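Local coordinates for uncharacterized protein (Trypanosoma congolense, PDB 4E40), which probably serves as a cell-surface receptor for haptoglobin-haemoglobin, the chain being a helical-bundle part of a longer membrane protein, at residues G3-D11 against K139-A147; V28-L36 against A122-K130. All coordinates share one frame; numbering follows the deposited sequence.

Both contacts use helix 82-147, at two places along it. Contact 2 comes first on that helix, with residues 122-130, and pairs it with the start of helix 28-73. Contact 1 lies further on, at residues 139-147, where the N-terminal loop 3-11 runs along its last turns. The contact centres are about 26 Å apart, and the nearest atoms about 11 Å. Both segments of contact 2 fall in the chain between the two segments of contact 1. The centre of contact 1 is about 38 Å, and that of contact 2 about 13 Å, from the centre of the chain. One long helix thus holds the N-terminal loop near its end and pairs with helix 28-73 further in, within the elongated bundle.

Contact 1: residues G3-D11 against K139-A147; sequences GEIKVELED and KVSNLLARA. Unlike the reference sequence in segment 3-11: E10 (reference Lys).
K139 reaches G3 with a chain extended beyond CG. Its NZ donates to G3 O at 2.8 Å, in the carbonyl plane, and has a second acceptor in A190 O. The backbone O of K139 lies 3.5 Å from I5 CD1. V140 CG2 touches the same methyl.

N142 ND2 gives E4 OE2 a hydrogen bond of 2.8 Å, on the syn side but tilted out of the carboxylate plane. The bend of E4 at chi2 (-51°) turns its carboxylate back to the helix.

With chi1 at 179°, L143 sends its two methyls to different partners. CD1 lies 3.2 Å from V7 O and 4.1 Å from I5 CG2, and CD2 packs 3.9 Å from L9 CG. L144 CD2 touches L9 CD1.

R146 NH1 forms a salt bridge to E4 OE2 at 3.2 Å, on the anti side. It too is tilted out of the carboxylate plane, on the same face as N142 ND2. One nitrogen meets one oxygen and the two planes stand 79° apart, so the pair is not two-pronged. Water 1 ties E4 OE2, I5 N, K139 O and R146 NH2 together. A147 CB touches L9 CD1.

The loop thus lies along the last turns of helix 82-147, with I5 and L9 pointing inward. Helix 12-26 packs against L9, V140 and L144. Helix 183-187 meets V7 and L143, while helix 153-160 lies against A147.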
ATOM      1  N   GLY A   3      19.420  16.707 -23.707  1.00 44.30           N
ATOM      2  CA  GLY A   3      19.115  17.321 -25.034  1.00 41.02           C
ATOM      3  C   GLY A   3      17.644  17.721 -25.217  1.00 36.04           C
ATOM      4  O   GLY A   3      16.749  17.264 -24.470  1.00 35.29           O
ATOM      5  N   GLU A   4      17.391  18.579 -26.200  1.00 36.18           N
ATOM      6  CA  GLU A   4      16.044  19.094 -26.488  1.00 33.57           C
ATOM      7  C   GLU A   4      15.256  18.191 -27.442  1.00 30.64           C
ATOM      8  O   GLU A   4      15.835  17.449 -28.248  1.00 31.83           O
ATOM      9  CB  GLU A   4      16.128  20.530 -27.081  1.00 36.05           C
ATOM     10  CG  GLU A   4      16.752  21.565 -26.151  1.00 42.35           C
ATOM     11  CD  GLU A   4      16.136  21.581 -24.750  1.00 46.49           C
ATOM     12  OE1 GLU A   4      16.893  21.425 -23.775  1.00 48.75           O
ATOM     13  OE2 GLU A   4      14.901  21.754 -24.598  1.00 47.43           O
ATOM     14  N   ILE A   5      13.914  18.259 -27.369  1.00 26.93           N
ATOM     15  CA  ILE A   5      13.059  17.627 -28.341  1.00 25.02           C
ATOM     16  C   ILE A   5      13.395  18.275 -29.719  1.00 27.39           C
ATOM     17  O   ILE A   5      13.508  19.524 -29.821  1.00 29.74           O
ATOM     18  CB  ILE A   5      11.578  17.884 -27.958  1.00 22.87           C
ATOM     19  CG1 ILE A   5      11.262  17.105 -26.655  1.00 23.53           C
ATOM     20  CG2 ILE A   5      10.637  17.384 -29.049  1.00 23.30           C
ATOM     21  CD1 ILE A   5      10.067  17.656 -25.851  1.00 22.31           C
ATOM     22  N   LYS A   6      13.504  17.436 -30.752  1.00 27.56           N
ATOM     23  CA  LYS A   6      13.946  17.929 -32.086  1.00 31.15           C
ATOM     24  C   LYS A   6      12.807  18.112 -33.051  1.00 33.84           C
ATOM     25  O   LYS A   6      12.851  18.978 -33.892  1.00 32.21           O
ATOM     26  CB  LYS A   6      15.066  17.043 -32.646  1.00 35.35           C
ATOM     27  CG  LYS A   6      16.374  17.312 -31.884  1.00 42.07           C
ATOM     28  CD  LYS A   6      17.616  16.686 -32.508  1.00 47.84           C
ATOM     29  CE  LYS A   6      18.864  16.984 -31.677  1.00 51.35           C
ATOM     30  NZ  LYS A   6      18.904  16.216 -30.398  1.00 53.66           N
ATOM     31  N   VAL A   7      11.734  17.344 -32.865  1.00 33.79           N
ATOM     32  CA  VAL A   7      10.537  17.467 -33.679  1.00 35.14           C
ATOM     33  C   VAL A   7       9.916  18.880 -33.502  1.00 36.35           C
ATOM     34  O   VAL A   7       9.946  19.428 -32.412  1.00 36.39           O
ATOM     35  CB  VAL A   7       9.577  16.285 -33.370  1.00 34.72           C
ATOM     36  CG1 VAL A   7      10.417  15.068 -32.984  1.00 35.18           C
ATOM     37  CG2 VAL A   7       8.635  16.570 -32.204  1.00 32.82           C
ATOM     38  N   GLU A   8       9.481  19.516 -34.580  1.00 35.41           N
ATOM     39  CA  GLU A   8       8.904  20.863 -34.453  1.00 35.59           C
ATOM     40  C   GLU A   8       7.369  20.764 -34.480  1.00 31.60           C
ATOM     41  O   GLU A   8       6.838  19.862 -35.125  1.00 35.80           O
ATOM     42  CB  GLU A   8       9.365  21.753 -35.580  1.00 44.45           C
ATOM     43  CG  GLU A   8      10.732  22.340 -35.347  1.00 48.91           C
ATOM     44  CD  GLU A   8      10.935  23.555 -36.216  1.00 58.64           C
ATOM     45  OE1 GLU A   8      10.811  23.437 -37.467  1.00 60.98           O
ATOM     46  OE2 GLU A   8      11.201  24.629 -35.638  1.00 63.60           O
ATOM     47  N   LEU A   9       6.667  21.598 -33.721  1.00 26.42           N
ATOM     48  CA  LEU A   9       5.184  21.513 -33.730  1.00 24.08           C
ATOM     49  C   LEU A   9       4.757  22.124 -35.075  1.00 24.69           C
ATOM     50  O   LEU A   9       5.227  23.214 -35.452  1.00 26.23           O
ATOM     51  CB  LEU A   9       4.598  22.250 -32.512  1.00 21.23           C
ATOM     52  CG  LEU A   9       5.018  21.657 -31.132  1.00 20.68           C
ATOM     53  CD1 LEU A   9       4.709  22.559 -29.955  1.00 22.70           C
ATOM     54  CD2 LEU A   9       4.342  20.305 -30.931  1.00 21.19           C
ATOM     55  N   GLU A  10       3.909  21.406 -35.796  1.00 24.32           N
ATOM     56  CA  GLU A  10       3.712  21.665 -37.232  1.00 24.71           C
ATOM     57  C   GLU A  10       2.465  22.505 -37.495  1.00 22.62           C
ATOM     58  O   GLU A  10       2.305  23.083 -38.574  1.00 24.44           O
ATOM     59  CB  GLU A  10       3.576  20.299 -37.915  1.00 29.32           C
ATOM     60  CG  GLU A  10       3.588  20.288 -39.406  1.00 34.92           C
ATOM     61  CD  GLU A  10       3.306  18.901 -40.023  1.00 37.98           C
ATOM     62  OE1 GLU A  10       3.038  17.922 -39.303  1.00 41.49           O
ATOM     63  OE2 GLU A  10       3.371  18.780 -41.263  1.00 39.35           O
ATOM     64  N   ASP A  11       1.529  22.504 -36.544  1.00 20.11           N
ATOM     65  CA  ASP A  11       0.249  23.160 -36.792  1.00 18.45           C
ATOM     66  C   ASP A  11      -0.434  23.510 -35.466  1.00 18.43           C
ATOM     67  O   ASP A  11       0.076  23.153 -34.408  1.00 18.06           O
ATOM     68  CB  ASP A  11      -0.662  22.316 -37.680  1.00 19.17           C
ATOM     69  CG  ASP A  11      -0.819  20.897 -37.174  1.00 20.42           C
ATOM     70  OD1 ASP A  11      -0.709  19.950 -38.048  1.00 19.92           O
ATOM     71  OD2 ASP A  11      -1.210  20.740 -36.022  1.00 19.24           O
ATOM     72  N   LYS A 139      11.209  19.887 -20.738  1.00 22.54           N
ATOM     73  CA  LYS A 139      11.500  19.784 -22.170  1.00 22.59           C
ATOM     74  C   LYS A 139      10.340  20.131 -23.127  1.00 21.23           C
ATOM     75  O   LYS A 139      10.532  20.726 -24.205  1.00 23.18           O
ATOM     76  CB  LYS A 139      12.018  18.403 -22.508  1.00 22.35           C
ATOM     77  CG  LYS A 139      13.298  18.081 -21.754  1.00 27.29           C
ATOM     78  CD  LYS A 139      13.953  16.821 -22.258  1.00 29.36           C
ATOM     79  CE  LYS A 139      15.261  16.537 -21.510  1.00 32.33           C
ATOM     80  NZ  LYS A 139      16.104  15.596 -22.294  1.00 34.91           N
ATOM     81  N   VAL A 140       9.126  19.743 -22.727  1.00 20.76           N
ATOM     82  CA  VAL A 140       7.961  20.110 -23.495  1.00 19.66           C
ATOM     83  C   VAL A 140       7.720  21.621 -23.363  1.00 21.25           C
ATOM     84  O   VAL A 140       7.285  22.248 -24.323  1.00 22.68           O
ATOM     85  CB  VAL A 140       6.690  19.263 -23.119  1.00 19.80           C
ATOM     86  CG1 VAL A 140       5.433  19.738 -23.890  1.00 20.17           C
ATOM     87  CG2 VAL A 140       7.007  17.793 -23.421  1.00 17.69           C
ATOM     88  N   SER A 141       7.973  22.209 -22.185  1.00 22.37           N
ATOM     89  CA  SER A 141       7.825  23.662 -22.036  1.00 23.35           C
ATOM     90  C   SER A 141       8.802  24.361 -22.971  1.00 24.95           C
ATOM     91  O   SER A 141       8.440  25.405 -23.565  1.00 24.81           O
ATOM     92  CB  SER A 141       8.094  24.132 -20.602  1.00 25.10           C
ATOM     93  OG  SER A 141       7.071  23.684 -19.731  1.00 24.76           O
ATOM     94  N   ASN A 142      10.022  23.818 -23.109  1.00 25.26           N
ATOM     95  CA  ASN A 142      11.004  24.421 -24.037  1.00 28.26           C
ATOM     96  C   ASN A 142      10.493  24.397 -25.456  1.00 28.19           C
ATOM     97  O   ASN A 142      10.672  25.383 -26.214  1.00 29.84           O
ATOM     98  CB  ASN A 142      12.381  23.778 -23.950  1.00 28.84           C
ATOM     99  CG  ASN A 142      13.030  23.991 -22.618  1.00 31.60           C
ATOM    100  OD1 ASN A 142      12.623  24.881 -21.836  1.00 37.68           O
ATOM    101  ND2 ASN A 142      14.064  23.185 -22.326  1.00 34.37           N
ATOM    102  N   LEU A 143       9.898  23.263 -25.846  1.00 25.62           N
ATOM    103  CA  LEU A 143       9.336  23.093 -27.171  1.00 24.86           C
ATOM    104  C   LEU A 143       8.234  24.115 -27.428  1.00 24.55           C
ATOM    105  O   LEU A 143       8.195  24.739 -28.505  1.00 25.84           O
ATOM    106  CB  LEU A 143       8.828  21.636 -27.343  1.00 25.16           C
ATOM    107  CG  LEU A 143       8.196  21.315 -28.681  1.00 24.89           C
ATOM    108  CD1 LEU A 143       9.232  21.214 -29.810  1.00 27.40           C
ATOM    109  CD2 LEU A 143       7.386  19.999 -28.565  1.00 26.04           C
ATOM    110  N   LEU A 144       7.392  24.368 -26.431  1.00 23.51           N
ATOM    111  CA  LEU A 144       6.319  25.357 -26.569  1.00 22.06           C
ATOM    112  C   LEU A 144       6.860  26.808 -26.611  1.00 24.75           C
ATOM    113  O   LEU A 144       6.334  27.609 -27.376  1.00 24.61           O
ATOM    114  CB  LEU A 144       5.328  25.183 -25.423  1.00 22.59           C
ATOM    115  CG  LEU A 144       4.415  23.944 -25.544  1.00 20.97           C
ATOM    116  CD1 LEU A 144       3.813  23.634 -24.185  1.00 21.92           C
ATOM    117  CD2 LEU A 144       3.285  24.337 -26.513  1.00 20.61           C
ATOM    118  N   ALA A 145       7.924  27.059 -25.873  1.00 25.10           N
ATOM    119  CA  ALA A 145       8.603  28.397 -25.922  1.00 26.67           C
ATOM    120  C   ALA A 145       9.186  28.604 -27.291  1.00 29.13           C
ATOM    121  O   ALA A 145       9.066  29.726 -27.866  1.00 29.26           O
ATOM    122  CB  ALA A 145       9.677  28.505 -24.825  1.00 26.95           C
ATOM    123  N   ARG A 146       9.793  27.568 -27.877  1.00 29.43           N
ATOM    124  CA  ARG A 146      10.282  27.691 -29.259  1.00 31.86           C
ATOM    125  C   ARG A 146       9.185  27.954 -30.310  1.00 32.74           C
ATOM    126  O   ARG A 146       9.415  28.737 -31.258  1.00 33.45           O
ATOM    127  CB  ARG A 146      11.117  26.478 -29.678  1.00 34.25           C
ATOM    128  CG  ARG A 146      12.401  26.389 -28.861  1.00 37.33           C
ATOM    129  CD  ARG A 146      13.373  25.308 -29.329  1.00 42.98           C
ATOM    130  NE  ARG A 146      12.894  23.915 -29.220  1.00 41.43           N
ATOM    131  CZ  ARG A 146      13.116  23.073 -28.189  1.00 44.46           C
ATOM    132  NH1 ARG A 146      13.793  23.419 -27.069  1.00 44.00           N
ATOM    133  NH2 ARG A 146      12.637  21.842 -28.277  1.00 37.49           N
ATOM    134  N   ALA A 147       8.010  27.328 -30.159  1.00 28.22           N
ATOM    135  CA  ALA A 147       6.908  27.498 -31.066  1.00 27.89           C
ATOM    136  C   ALA A 147       6.418  28.952 -31.106  1.00 28.11           C
ATOM    137  O   ALA A 147       5.862  29.393 -32.113  1.00 28.25           O
ATOM    138  CB  ALA A 147       5.762  26.510 -30.724  1.00 25.30           C
TER
HETATM  139  O   HOH W   1      12.825  20.380 -25.684  1.00 26.74           O
HETATM  140  O   HOH W   2      12.232  21.459 -31.547  1.00 41.05           O
HETATM  141  O   HOH W   3       7.890  23.856 -31.759  1.00 35.28           O

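Contact 2: residues V28-L36 against A122-K130; sequences VSIASGILL and ATEHAKGAK
This contact is an antiparallel helix pair within the elongated helical bundle of the receptor. Helix 28-73 meets helix 82-147 here, with local axes 8.5 Å apart at closest approach and 169° between their directions. Small residues line much of the interface. S32 faces A126, and the CA atoms of these two are 5.1 Å apart. The CB of S32 touches the CB atoms of A126 and A129, both at 4.2 Å.

V28 points its CG1 branch at the backbone of A129. That methyl lies 3.3 Å from A129 O and also touches A129 CB.

At the other end of the pair, L36 reaches across with both methyls. CD1 rests on A122 CB at 3.7 Å and lies alongside T123 N. CD2 meets A126 CB. The leucine therefore sits over A122, T123 and A126, spanning one helical turn. T123 turns OG1 back to T119 O in its own helix, and this oxygen also lies beside the L36 methyls. L205 of helix 192-246 packs on A122 and L35. The side chain of L36 is about 10 Å from that of R42, which binds heme b in another structure of this protein; no heme is bound to this chain here.

The polar side of S32 is satisfied within its own helix. Its OG lies between the backbone N and the carbonyl carbon (chi1 72°) and donates to S29 O, which also accepts from G33 N. K130 runs its chain past S29 and bends at chi4 (50°). Its NZ makes a salt bridge to D134 OD2 and donates to S29 OG at 2.8 Å.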
ATOM      1  N   VAL A  28       2.118  15.269 -12.886  1.00 16.85           N
ATOM      2  CA  VAL A  28       2.505  13.923 -12.461  1.00 16.37           C
ATOM      3  C   VAL A  28       3.010  13.936 -11.004  1.00 17.61           C
ATOM      4  O   VAL A  28       2.696  13.004 -10.257  1.00 16.76           O
ATOM      5  CB  VAL A  28       3.607  13.346 -13.393  1.00 16.95           C
ATOM      6  CG1 VAL A  28       4.210  12.066 -12.775  1.00 18.17           C
ATOM      7  CG2 VAL A  28       2.952  13.067 -14.778  1.00 17.38           C
ATOM      8  N   SER A  29       3.717  14.998 -10.622  1.00 19.02           N
ATOM      9  CA  SER A  29       4.237  15.051  -9.239  1.00 18.85           C
ATOM     10  C   SER A  29       3.071  14.984  -8.231  1.00 19.47           C
ATOM     11  O   SER A  29       3.064  14.138  -7.317  1.00 19.06           O
ATOM     12  CB  SER A  29       5.049  16.332  -9.056  1.00 21.97           C
ATOM     13  OG  SER A  29       5.564  16.385  -7.730  1.00 24.70           O
ATOM     14  N   ILE A  30       2.103  15.890  -8.413  1.00 19.91           N
ATOM     15  CA  ILE A  30       1.031  15.797  -7.428  1.00 22.24           C
ATOM     16  C   ILE A  30       0.175  14.518  -7.578  1.00 20.12           C
ATOM     17  O   ILE A  30      -0.234  13.948  -6.570  1.00 19.58           O
ATOM     18  CB  ILE A  30       0.222  17.103  -7.313  1.00 26.78           C
ATOM     19  CG1 ILE A  30      -0.989  17.069  -8.129  1.00 30.85           C
ATOM     20  CG2 ILE A  30       1.069  18.381  -7.187  1.00 31.72           C
ATOM     21  CD1 ILE A  30      -1.920  16.944  -6.969  1.00 32.07           C
ATOM     22  N   ALA A  31      -0.049  14.017  -8.806  1.00 18.34           N
ATOM     23  CA  ALA A  31      -0.741  12.736  -8.980  1.00 16.51           C
ATOM     24  C   ALA A  31      -0.066  11.608  -8.223  1.00 16.23           C
ATOM     25  O   ALA A  31      -0.720  10.777  -7.596  1.00 17.27           O
ATOM     26  CB  ALA A  31      -0.851  12.375 -10.447  1.00 17.75           C
ATOM     27  N   SER A  32       1.257  11.577  -8.292  1.00 17.16           N
ATOM     28  CA  SER A  32       2.016  10.467  -7.627  1.00 17.26           C
ATOM     29  C   SER A  32       1.907  10.599  -6.110  1.00 17.32           C
ATOM     30  O   SER A  32       1.786   9.599  -5.437  1.00 18.29           O
ATOM     31  CB  SER A  32       3.475  10.483  -8.142  1.00 19.04           C
ATOM     32  OG  SER A  32       4.178  11.569  -7.633  1.00 22.00           O
ATOM     33  N   GLY A  33       1.970  11.815  -5.582  1.00 18.52           N
ATOM     34  CA  GLY A  33       1.789  11.944  -4.116  1.00 19.26           C
ATOM     35  C   GLY A  33       0.390  11.580  -3.680  1.00 20.54           C
ATOM     36  O   GLY A  33       0.230  10.963  -2.614  1.00 21.53           O
ATOM     37  N   ILE A  34      -0.650  11.916  -4.451  1.00 18.90           N
ATOM     38  CA  ILE A  34      -2.030  11.455  -4.166  1.00 19.62           C
ATOM     39  C   ILE A  34      -2.145   9.944  -4.226  1.00 19.04           C
ATOM     40  O   ILE A  34      -2.767   9.315  -3.354  1.00 19.37           O
ATOM     41  CB  ILE A  34      -3.026  12.087  -5.196  1.00 19.64           C
ATOM     42  CG1 ILE A  34      -3.134  13.565  -4.896  1.00 20.88           C
ATOM     43  CG2 ILE A  34      -4.444  11.458  -5.089  1.00 22.17           C
ATOM     44  CD1 ILE A  34      -3.874  14.310  -6.004  1.00 20.14           C
ATOM     45  N   LEU A  35      -1.554   9.322  -5.256  1.00 19.85           N
ATOM     46  CA  LEU A  35      -1.608   7.846  -5.313  1.00 19.12           C
ATOM     47  C   LEU A  35      -0.919   7.233  -4.092  1.00 20.46           C
ATOM     48  O   LEU A  35      -1.464   6.260  -3.556  1.00 19.73           O
ATOM     49  CB  LEU A  35      -0.926   7.282  -6.588  1.00 18.97           C
ATOM     50  CG  LEU A  35      -1.751   7.356  -7.874  1.00 19.96           C
ATOM     51  CD1 LEU A  35      -0.869   7.044  -9.073  1.00 21.56           C
ATOM     52  CD2 LEU A  35      -2.894   6.343  -7.818  1.00 24.69           C
ATOM     53  N   LEU A  36       0.210   7.812  -3.626  1.00 19.99           N
ATOM     54  CA  LEU A  36       1.031   7.210  -2.539  1.00 20.91           C
ATOM     55  C   LEU A  36       0.390   7.378  -1.175  1.00 24.85           C
ATOM     56  O   LEU A  36       0.564   6.524  -0.263  1.00 23.57           O
ATOM     57  CB  LEU A  36       2.446   7.790  -2.536  1.00 20.17           C
ATOM     58  CG  LEU A  36       3.399   7.257  -1.456  1.00 19.76           C
ATOM     59  CD1 LEU A  36       3.695   5.782  -1.740  1.00 19.42           C
ATOM     60  CD2 LEU A  36       4.633   8.107  -1.487  1.00 20.52           C
ATOM     61  N   ALA A 122       6.560   1.421  -3.412  1.00 18.23           N
ATOM     62  CA  ALA A 122       5.633   2.408  -3.927  1.00 17.81           C
ATOM     63  C   ALA A 122       6.274   3.769  -3.779  1.00 17.06           C
ATOM     64  O   ALA A 122       6.118   4.656  -4.669  1.00 17.54           O
ATOM     65  CB  ALA A 122       4.352   2.359  -3.110  1.00 19.11           C
ATOM     66  N   THR A 123       6.929   3.995  -2.664  1.00 17.33           N
ATOM     67  CA  THR A 123       7.632   5.270  -2.441  1.00 17.68           C
ATOM     68  C   THR A 123       8.635   5.546  -3.561  1.00 18.40           C
ATOM     69  O   THR A 123       8.705   6.680  -4.055  1.00 18.44           O
ATOM     70  CB  THR A 123       8.269   5.335  -1.027  1.00 18.58           C
ATOM     71  OG1 THR A 123       7.208   5.198  -0.084  1.00 19.76           O
ATOM     72  CG2 THR A 123       8.996   6.640  -0.840  1.00 22.43           C
ATOM     73  N   GLU A 124       9.380   4.492  -3.976  1.00 17.31           N
ATOM     74  CA  GLU A 124      10.341   4.641  -5.040  1.00 18.58           C
ATOM     75  C   GLU A 124       9.654   4.878  -6.367  1.00 17.39           C
ATOM     76  O   GLU A 124      10.141   5.707  -7.143  1.00 18.54           O
ATOM     77  CB  GLU A 124      11.268   3.400  -5.161  1.00 20.07           C
ATOM     78  CG  GLU A 124      12.203   3.242  -3.973  1.00 25.08           C
ATOM     79  CD  GLU A 124      12.992   4.496  -3.659  1.00 27.39           C
ATOM     80  OE1 GLU A 124      13.571   5.065  -4.627  1.00 30.78           O
ATOM     81  OE2 GLU A 124      12.908   4.958  -2.468  1.00 33.14           O
ATOM     82  N   HIS A 125       8.514   4.206  -6.604  1.00 17.50           N
ATOM     83  CA  HIS A 125       7.789   4.533  -7.865  1.00 17.27           C
ATOM     84  C   HIS A 125       7.307   5.969  -7.896  1.00 17.47           C
ATOM     85  O   HIS A 125       7.347   6.629  -8.970  1.00 17.36           O
ATOM     86  CB  HIS A 125       6.604   3.569  -8.080  1.00 18.38           C
ATOM     87  CG  HIS A 125       7.043   2.131  -8.341  1.00 19.60           C
ATOM     88  ND1 HIS A 125       7.930   1.832  -9.297  1.00 23.70           N
ATOM     89  CD2 HIS A 125       6.688   0.928  -7.746  1.00 23.28           C
ATOM     90  CE1 HIS A 125       8.182   0.490  -9.283  1.00 22.85           C
ATOM     91  NE2 HIS A 125       7.405  -0.054  -8.378  1.00 25.93           N
ATOM     92  N   ALA A 126       6.858   6.488  -6.763  1.00 17.05           N
ATOM     93  CA  ALA A 126       6.342   7.859  -6.777  1.00 16.96           C
ATOM     94  C   ALA A 126       7.482   8.852  -7.018  1.00 18.37           C
ATOM     95  O   ALA A 126       7.285   9.833  -7.775  1.00 18.63           O
ATOM     96  CB  ALA A 126       5.652   8.162  -5.437  1.00 17.44           C
ATOM     97  N   LYS A 127       8.674   8.598  -6.425  1.00 19.02           N
ATOM     98  CA  LYS A 127       9.851   9.451  -6.609  1.00 20.39           C
ATOM     99  C   LYS A 127      10.244   9.434  -8.068  1.00 20.64           C
ATOM    100  O   LYS A 127      10.542  10.482  -8.641  1.00 21.51           O
ATOM    101  CB  LYS A 127      11.045   8.913  -5.786  1.00 22.79           C
ATOM    102  CG  LYS A 127      10.922   9.251  -4.333  1.00 29.17           C
ATOM    103  CD  LYS A 127      12.160   8.843  -3.537  1.00 34.02           C
ATOM    104  CE  LYS A 127      11.821   8.764  -2.045  1.00 40.33           C
ATOM    105  NZ  LYS A 127      12.824   7.834  -1.406  1.00 39.07           N
ATOM    106  N   GLY A 128      10.254   8.242  -8.676  1.00 19.34           N
ATOM    107  CA  GLY A 128      10.618   8.152 -10.108  1.00 19.70           C
ATOM    108  C   GLY A 128       9.631   8.812 -11.053  1.00 18.79           C
ATOM    109  O   GLY A 128      10.055   9.563 -11.975  1.00 18.85           O
ATOM    110  N   ALA A 129       8.322   8.646 -10.768  1.00 18.54           N
ATOM    111  CA  ALA A 129       7.284   9.286 -11.612  1.00 17.64           C
ATOM    112  C   ALA A 129       7.467  10.798 -11.497  1.00 17.66           C
ATOM    113  O   ALA A 129       7.485  11.497 -12.539  1.00 19.07           O
ATOM    114  CB  ALA A 129       5.899   8.837 -11.156  1.00 17.85           C
ATOM    115  N   LYS A 130       7.614  11.334 -10.285  1.00 18.69           N
ATOM    116  CA  LYS A 130       7.827  12.790 -10.128  1.00 20.52           C
ATOM    117  C   LYS A 130       9.061  13.284 -10.850  1.00 21.32           C
ATOM    118  O   LYS A 130       9.005  14.308 -11.530  1.00 21.29           O
ATOM    119  CB  LYS A 130       7.917  13.153  -8.639  1.00 22.65           C
ATOM    120  CG  LYS A 130       8.356  14.598  -8.433  1.00 24.56           C
ATOM    121  CD  LYS A 130       8.395  14.875  -6.936  1.00 26.94           C
ATOM    122  CE  LYS A 130       8.892  16.300  -6.671  1.00 29.77           C
ATOM    123  NZ  LYS A 130       8.153  17.337  -7.501  1.00 30.92           N
TER